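PDB 4P0D: trypsin-resistant surface T6 protein from Streptococcus pyogenes serotype M6, which probably serves as the repeating backbone subunit of the sortase-assembled pili on the surface of this Gram-positive bacterium. Local coordinates for residues 283-286 and 287-290; 325-328 and 329-332; 382-385 and 386-390. The protein carries 1 engineered substitution. One frame throughout, in Å; residues are numbered along the deposited sequence.

Contact 1 of 3, residues 283-286 and 287-290; sequences FYSN and NPTK
The hydroxyl of Ser285 meets the backbone amide of Asn287, with Asn287 N donating to Ser285 OG over 3.0 Å at a fairly straight 156°. A serine oxygen taking the amide two residues on defines an ST turn, which bends the chain just where strand 276-285 ends. Pro288 closes over the same hydroxyl: its CG approaches both oxygens of the serine, lying 4.0 Å from Ser285 OG and 3.9 Å from Ser285 O. The proline nitrogen is also close to OG, but has no hydrogen to give. Serine suits the position because its short arm, with OG opposite the backbone N (chi1 178°), brings the oxygen forward over the following peptide, and the hydroxyl gives its hydrogen to Gly306 O, so the buried OG both donates and accepts. Beyond the serine, Lys290 N returns to Asn287 O over 3.0 Å, closing a type I beta turn. Pro288 is its second residue, and its ring restricts phi to about -70°, close to what this position adopts. Further out, Tyr183 touches Pro288 and its hydroxyl bonds to Ser285 N, while Thr108 OG1 bonds to Ser285 O. Thr289 packs on Thr60, Ala63 and Asn64 of helix 56-68, placing the turn between strand 276-285 and the helix and strand 108-116 of the N-terminal Ig-like region.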
loop_
_atom_site.group_PDB
_atom_site.type_symbol
_atom_site.label_atom_id
_atom_site.label_comp_id
_atom_site.label_asym_id
_atom_site.label_seq_id
_atom_site.Cartn_x
_atom_site.Cartn_y
_atom_site.Cartn_z
ATOM N N PHE A 283 -2.836 -7.462 -5.368
ATOM C CA PHE A 283 -2.477 -8.383 -6.447
ATOM C C PHE A 283 -3.708 -9.082 -6.950
ATOM O O PHE A 283 -4.502 -9.578 -6.147
ATOM C CB PHE A 283 -1.509 -9.460 -5.985
ATOM C CG PHE A 283 -0.231 -8.927 -5.463
ATOM C CD1 PHE A 283 -0.103 -8.590 -4.129
ATOM C CD2 PHE A 283 0.855 -8.735 -6.313
ATOM C CE1 PHE A 283 1.084 -8.086 -3.642
ATOM C CE2 PHE A 283 2.052 -8.236 -5.824
ATOM C CZ PHE A 283 2.166 -7.912 -4.488
ATOM N N TYR A 284 -3.833 -9.159 -8.276
ATOM C CA TYR A 284 -4.945 -9.861 -8.923
ATOM C C TYR A 284 -4.420 -10.453 -10.247
ATOM O O TYR A 284 -3.252 -10.227 -10.609
ATOM C CB TYR A 284 -6.135 -8.908 -9.156
ATOM C CG TYR A 284 -5.735 -7.679 -9.947
ATOM C CD1 TYR A 284 -5.234 -6.546 -9.302
ATOM C CD2 TYR A 284 -5.812 -7.661 -11.345
ATOM C CE1 TYR A 284 -4.831 -5.434 -10.026
ATOM C CE2 TYR A 284 -5.401 -6.549 -12.074
ATOM C CZ TYR A 284 -4.923 -5.441 -11.415
ATOM O OH TYR A 284 -4.510 -4.321 -12.126
ATOM N N SER A 285 -5.255 -11.226 -10.942
ATOM C CA SER A 285 -4.858 -11.784 -12.232
ATOM C C SER A 285 -5.295 -10.899 -13.399
ATOM O O SER A 285 -6.439 -10.498 -13.473
ATOM C CB SER A 285 -5.410 -13.181 -12.471
ATOM O OG SER A 285 -5.001 -13.612 -13.782
ATOM N N ASN A 286 -4.365 -10.629 -14.316
ATOM C CA ASN A 286 -4.712 -9.998 -15.595
ATOM C C ASN A 286 -4.727 -10.994 -16.765
ATOM O O ASN A 286 -4.731 -10.605 -17.938
ATOM C CB ASN A 286 -3.821 -8.776 -15.880
ATOM C CG ASN A 286 -2.356 -9.125 -16.085
ATOM O OD1 ASN A 286 -1.914 -10.251 -15.822
ATOM N ND2 ASN A 286 -1.593 -8.150 -16.547
ATOM N N ASN A 287 -4.743 -12.280 -16.427
ATOM C CA ASN A 287 -4.873 -13.354 -17.403
ATOM C C ASN A 287 -5.532 -14.504 -16.670
ATOM O O ASN A 287 -4.898 -15.526 -16.395
ATOM C CB ASN A 287 -3.495 -13.724 -17.951
ATOM C CG ASN A 287 -3.559 -14.566 -19.212
ATOM O OD1 ASN A 287 -4.633 -14.877 -19.741
ATOM N ND2 ASN A 287 -2.398 -14.952 -19.692
ATOM N N PRO A 288 -6.820 -14.332 -16.318
ATOM C CA PRO A 288 -7.419 -15.241 -15.359
ATOM C C PRO A 288 -7.660 -16.678 -15.863
ATOM O O PRO A 288 -8.035 -17.545 -15.064
ATOM C CB PRO A 288 -8.759 -14.561 -15.023
ATOM C CG PRO A 288 -8.589 -13.129 -15.446
ATOM C CD PRO A 288 -7.771 -13.278 -16.700
ATOM N N THR A 289 -7.504 -16.918 -17.164
ATOM C CA THR A 289 -7.656 -18.273 -17.695
ATOM C C THR A 289 -6.316 -19.011 -17.739
ATOM O O THR A 289 -6.225 -20.095 -18.281
ATOM C CB THR A 289 -8.363 -18.303 -19.075
ATOM O OG1 THR A 289 -7.533 -17.693 -20.078
ATOM C CG2 THR A 289 -9.688 -17.601 -19.000
ATOM N N LYS A 290 -5.287 -18.429 -17.143
ATOM C CA LYS A 290 -3.960 -19.022 -17.100
ATOM C C LYS A 290 -3.509 -19.172 -15.658
ATOM O O LYS A 290 -3.707 -18.265 -14.855
ATOM C CB LYS A 290 -2.965 -18.128 -17.841
ATOM C CG LYS A 290 -1.512 -18.609 -17.820
ATOM C CD LYS A 290 -0.620 -17.619 -18.566
ATOM C CE LYS A 290 0.862 -17.941 -18.425
ATOM N NZ LYS A 290 1.300 -17.863 -17.002
#

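Contact 2 of 3, residues 325-328 and 329-332; sequences KVDS and VSKT
Asp327 turns one carboxylate oxygen into the loop that follows it, where OD1 is gripped by two successive backbone amides: Val329 N at 2.8 Å and Ser330 N at 2.8 Å. Both approach on the anti side of the carboxylate and hold OD1 between them from opposite faces, the first 33° and the second 29° out of its plane. With CG swung away from the backbone N (chi1 175°), the carboxylate lies over the start of the loop; the other oxygen, OD2, bonds to Tyr381 OH, and with both oxygens bonded the rotation of the group is restrained. Aspartate suits this place because its short arm reaches these amides and its negative charge would favour several donors. In the main chain, Lys331 N donates to Asp327 O at 2.9 Å and Asp327 N to Thr332 O at 2.9 Å. Together these bonds make an Asx motif inside a beta-bulge loop, with Lys331 in the left-handed helical conformation that such a loop needs at its fifth residue. Val326 and Lys331 pack obliquely, Val326 CG2 lying 4.1 Å from Lys331 CD. The lysine chain, bent twice, folds back along the turn, its NZ making a weak 3.4 Å bond to Ser328 O. Valine offers a compact, branched surface to the aliphatic part of the lysine. One residue earlier, Lys325 NZ is joined covalently to Asn479 CG, the intramolecular isopeptide bond of this domain.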
loop_
_atom_site.group_PDB
_atom_site.type_symbol
_atom_site.label_atom_id
_atom_site.label_comp_id
_atom_site.label_asym_id
_atom_site.label_seq_id
_atom_site.Cartn_x
_atom_site.Cartn_y
_atom_site.Cartn_z
ATOM N N LYS A 325 22.668 26.314 23.754
ATOM C CA LYS A 325 22.782 26.974 25.039
ATOM C C LYS A 325 24.105 27.723 25.131
ATOM O O LYS A 325 25.158 27.121 24.927
ATOM C CB LYS A 325 22.714 25.926 26.148
ATOM C CG LYS A 325 22.528 26.498 27.538
ATOM C CD LYS A 325 21.354 27.475 27.563
ATOM C CE LYS A 325 21.070 27.969 28.965
ATOM N NZ LYS A 325 22.153 28.859 29.446
ATOM N N VAL A 326 24.056 29.019 25.457
ATOM C CA VAL A 326 25.279 29.827 25.532
ATOM C C VAL A 326 25.295 30.755 26.745
ATOM O O VAL A 326 24.254 31.017 27.354
ATOM C CB VAL A 326 25.485 30.677 24.260
ATOM C CG1 VAL A 326 25.557 29.792 23.024
ATOM C CG2 VAL A 326 24.400 31.741 24.105
ATOM N N ASP A 327 26.495 31.239 27.083
ATOM C CA ASP A 327 26.685 32.273 28.105
ATOM C C ASP A 327 26.102 33.587 27.592
ATOM O O ASP A 327 26.361 34.002 26.448
ATOM C CB ASP A 327 28.174 32.424 28.394
ATOM C CG ASP A 327 28.480 33.565 29.359
ATOM O OD1 ASP A 327 28.448 34.754 28.934
ATOM O OD2 ASP A 327 28.768 33.266 30.533
ATOM N N SER A 328 25.316 34.252 28.426
ATOM C CA SER A 328 24.589 35.449 27.986
ATOM C C SER A 328 25.480 36.600 27.462
ATOM O O SER A 328 25.012 37.433 26.680
ATOM C CB SER A 328 23.722 35.975 29.125
ATOM O OG SER A 328 24.538 36.342 30.226
ATOM N N VAL A 329 26.735 36.665 27.910
ATOM C CA VAL A 329 27.661 37.732 27.478
ATOM C C VAL A 329 28.653 37.270 26.419
ATOM O O VAL A 329 28.759 37.870 25.349
ATOM C CB VAL A 329 28.470 38.270 28.675
ATOM C CG1 VAL A 329 29.517 39.279 28.210
ATOM C CG2 VAL A 329 27.529 38.880 29.704
ATOM N N SER A 330 29.402 36.221 26.738
ATOM C CA SER A 330 30.448 35.716 25.851
ATOM C C SER A 330 29.922 34.935 24.638
ATOM O O SER A 330 30.658 34.720 23.668
ATOM C CB SER A 330 31.373 34.807 26.643
ATOM O OG SER A 330 30.669 33.683 27.121
ATOM N N LYS A 331 28.663 34.496 24.719
ATOM C CA LYS A 331 28.024 33.623 23.727
ATOM C C LYS A 331 28.740 32.295 23.505
ATOM O O LYS A 331 28.463 31.597 22.533
ATOM C CB LYS A 331 27.810 34.340 22.383
ATOM C CG LYS A 331 26.966 35.607 22.443
ATOM C CD LYS A 331 25.781 35.489 23.402
ATOM C CE LYS A 331 24.858 36.687 23.293
ATOM N NZ LYS A 331 25.604 37.972 23.340
ATOM N N THR A 332 29.631 31.917 24.410
ATOM C CA THR A 332 30.312 30.653 24.272
ATOM C C THR A 332 29.349 29.542 24.716
ATOM O O THR A 332 28.553 29.743 25.648
ATOM C CB THR A 332 31.606 30.628 25.086
ATOM O OG1 THR A 332 31.293 30.707 26.473
ATOM C CG2 THR A 332 32.538 31.798 24.688
#

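Contact 3 of 3, residues 382-385 and 386-390; sequences SLNT and ETYEI
Asn384 uses both ends of its amide across this turn. Its ND2 donates to Tyr388 OH over 2.9 Å at 159°, and its OD1 accepts from Glu386 N over 3.0 Å at 160°. The second bond, a side-chain oxygen taking the amide two residues on, makes an Asx turn leading into strand 388-392. The tyrosine oxygen lies nearly in the amide plane of Asn384. The amide and the ring stand almost perpendicular, and ND2 sits at the ring edge, close to its plane. With CG directed away from the backbone N (chi1 -170°), the amide is carried forward to the tyrosine hydroxyl. Outside the turn, ND2 also bonds to Pro478 O, and Tyr388 packs on Ile477 and Pro478. Exposed Glu386 crosses the amide with its CH2 groups doing the touching, Glu386 CB lying 3.2 Å from Asn384 OD1; its carboxylate, itself an acceptor, makes no bond to that oxygen. A water links Thr385 O to Thr387 OG1. Asparagine is well suited because one flat group supplies an acceptor, held by a backbone N-H, and donors shared between a phenol and a carbonyl, which together fix the orientation of the amide.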
loop_
_atom_site.group_PDB
_atom_site.type_symbol
_atom_site.label_atom_id
_atom_site.label_comp_id
_atom_site.label_asym_id
_atom_site.label_seq_id
_atom_site.Cartn_x
_atom_site.Cartn_y
_atom_site.Cartn_z
ATOM N N SER A 382 23.090 30.661 36.683
ATOM C CA SER A 382 21.773 30.722 37.280
ATOM C C SER A 382 20.774 30.112 36.295
ATOM O O SER A 382 20.969 30.151 35.070
ATOM C CB SER A 382 21.405 32.160 37.686
ATOM O OG SER A 382 21.003 32.938 36.575
ATOM N N LEU A 383 19.734 29.502 36.845
ATOM C CA LEU A 383 18.674 28.901 36.058
ATOM C C LEU A 383 17.935 29.963 35.232
ATOM O O LEU A 383 17.504 30.981 35.767
ATOM C CB LEU A 383 17.703 28.164 36.985
ATOM C CG LEU A 383 16.528 27.408 36.362
ATOM C CD1 LEU A 383 17.008 26.236 35.518
ATOM C CD2 LEU A 383 15.601 26.928 37.476
ATOM N N ASN A 384 17.809 29.721 33.927
ATOM C CA ASN A 384 16.980 30.556 33.067
ATOM C C ASN A 384 15.530 30.126 33.220
ATOM O O ASN A 384 15.171 29.010 32.843
ATOM C CB ASN A 384 17.416 30.419 31.610
ATOM C CG ASN A 384 16.758 31.434 30.698
ATOM O OD1 ASN A 384 15.686 31.972 30.992
ATOM N ND2 ASN A 384 17.394 31.689 29.560
ATOM N N THR A 385 14.698 31.019 33.752
ATOM C CA THR A 385 13.300 30.691 34.083
ATOM C C THR A 385 12.326 31.018 32.958
ATOM O O THR A 385 11.115 30.858 33.106
ATOM C CB THR A 385 12.842 31.446 35.350
ATOM O OG1 THR A 385 13.041 32.847 35.162
ATOM C CG2 THR A 385 13.638 31.004 36.545
ATOM N N GLU A 386 12.858 31.461 31.828
ATOM C CA GLU A 386 12.037 31.875 30.705
ATOM C C GLU A 386 11.670 30.696 29.834
ATOM O O GLU A 386 12.468 29.811 29.645
ATOM C CB GLU A 386 12.799 32.890 29.882
ATOM C CG GLU A 386 13.248 34.079 30.706
ATOM C CD GLU A 386 14.042 35.034 29.871
ATOM O OE1 GLU A 386 15.267 35.144 30.118
ATOM O OE2 GLU A 386 13.428 35.629 28.951
ATOM N N THR A 387 10.453 30.699 29.308
ATOM C CA THR A 387 10.038 29.706 28.332
ATOM C C THR A 387 10.360 30.212 26.927
ATOM O O THR A 387 10.072 31.360 26.588
ATOM C CB THR A 387 8.525 29.437 28.432
ATOM O OG1 THR A 387 8.211 28.995 29.751
ATOM C CG2 THR A 387 8.122 28.363 27.460
ATOM N N TYR A 388 10.957 29.352 26.111
ATOM C CA TYR A 388 11.269 29.685 24.714
ATOM C C TYR A 388 10.349 28.913 23.792
ATOM O O TYR A 388 10.300 27.684 23.838
ATOM C CB TYR A 388 12.749 29.412 24.405
ATOM C CG TYR A 388 13.642 30.338 25.198
ATOM C CD1 TYR A 388 13.991 30.044 26.503
ATOM C CD2 TYR A 388 14.069 31.551 24.663
ATOM C CE1 TYR A 388 14.772 30.914 27.253
ATOM C CE2 TYR A 388 14.846 32.429 25.405
ATOM C CZ TYR A 388 15.193 32.107 26.699
ATOM O OH TYR A 388 15.968 32.970 27.449
ATOM N N GLU A 389 9.619 29.639 22.956
ATOM C CA GLU A 389 8.710 29.022 22.017
ATOM C C GLU A 389 9.384 28.795 20.668
ATOM O O GLU A 389 10.321 29.502 20.284
ATOM C CB GLU A 389 7.438 29.862 21.894
ATOM C CG GLU A 389 6.722 30.003 23.233
ATOM C CD GLU A 389 5.412 30.752 23.154
ATOM O OE1 GLU A 389 5.004 31.136 22.040
ATOM O OE2 GLU A 389 4.792 30.950 24.225
ATOM N N ILE A 390 8.918 27.772 19.972
ATOM C CA ILE A 390 9.413 27.434 18.657
ATOM C C ILE A 390 8.308 26.707 17.903
ATOM O O ILE A 390 7.569 25.888 18.482
ATOM C CB ILE A 390 10.695 26.579 18.749
ATOM C CG1 ILE A 390 11.408 26.532 17.389
ATOM C CG2 ILE A 390 10.387 25.199 19.313
ATOM C CD1 ILE A 390 12.755 25.834 17.444
HETATM O O HOH W 1 8.940 30.182 32.088
#

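In the fold
Along the chain the contacts come in series, contact 1 first. It lies near the junction of the N-terminal Ig-like region and the Cna-B-like domain, its centre about 69 Å from that of contact 2 and 64 Å from that of contact 3, on the opposite side of the chain's centre. Contacts 2 and 3 share the prealbumin-like domain, their centres about 14 Å apart and their nearest atoms about 5 Å, without touching. They belong to different sheets, through strands 320-327 and 388-392, but both meet strand 470-479 around Ile477 and Pro478. Fastened covalently within contact 2, at Lys325, this C-terminal strand is tied to the region's first, which should stabilise the pilin against pulling.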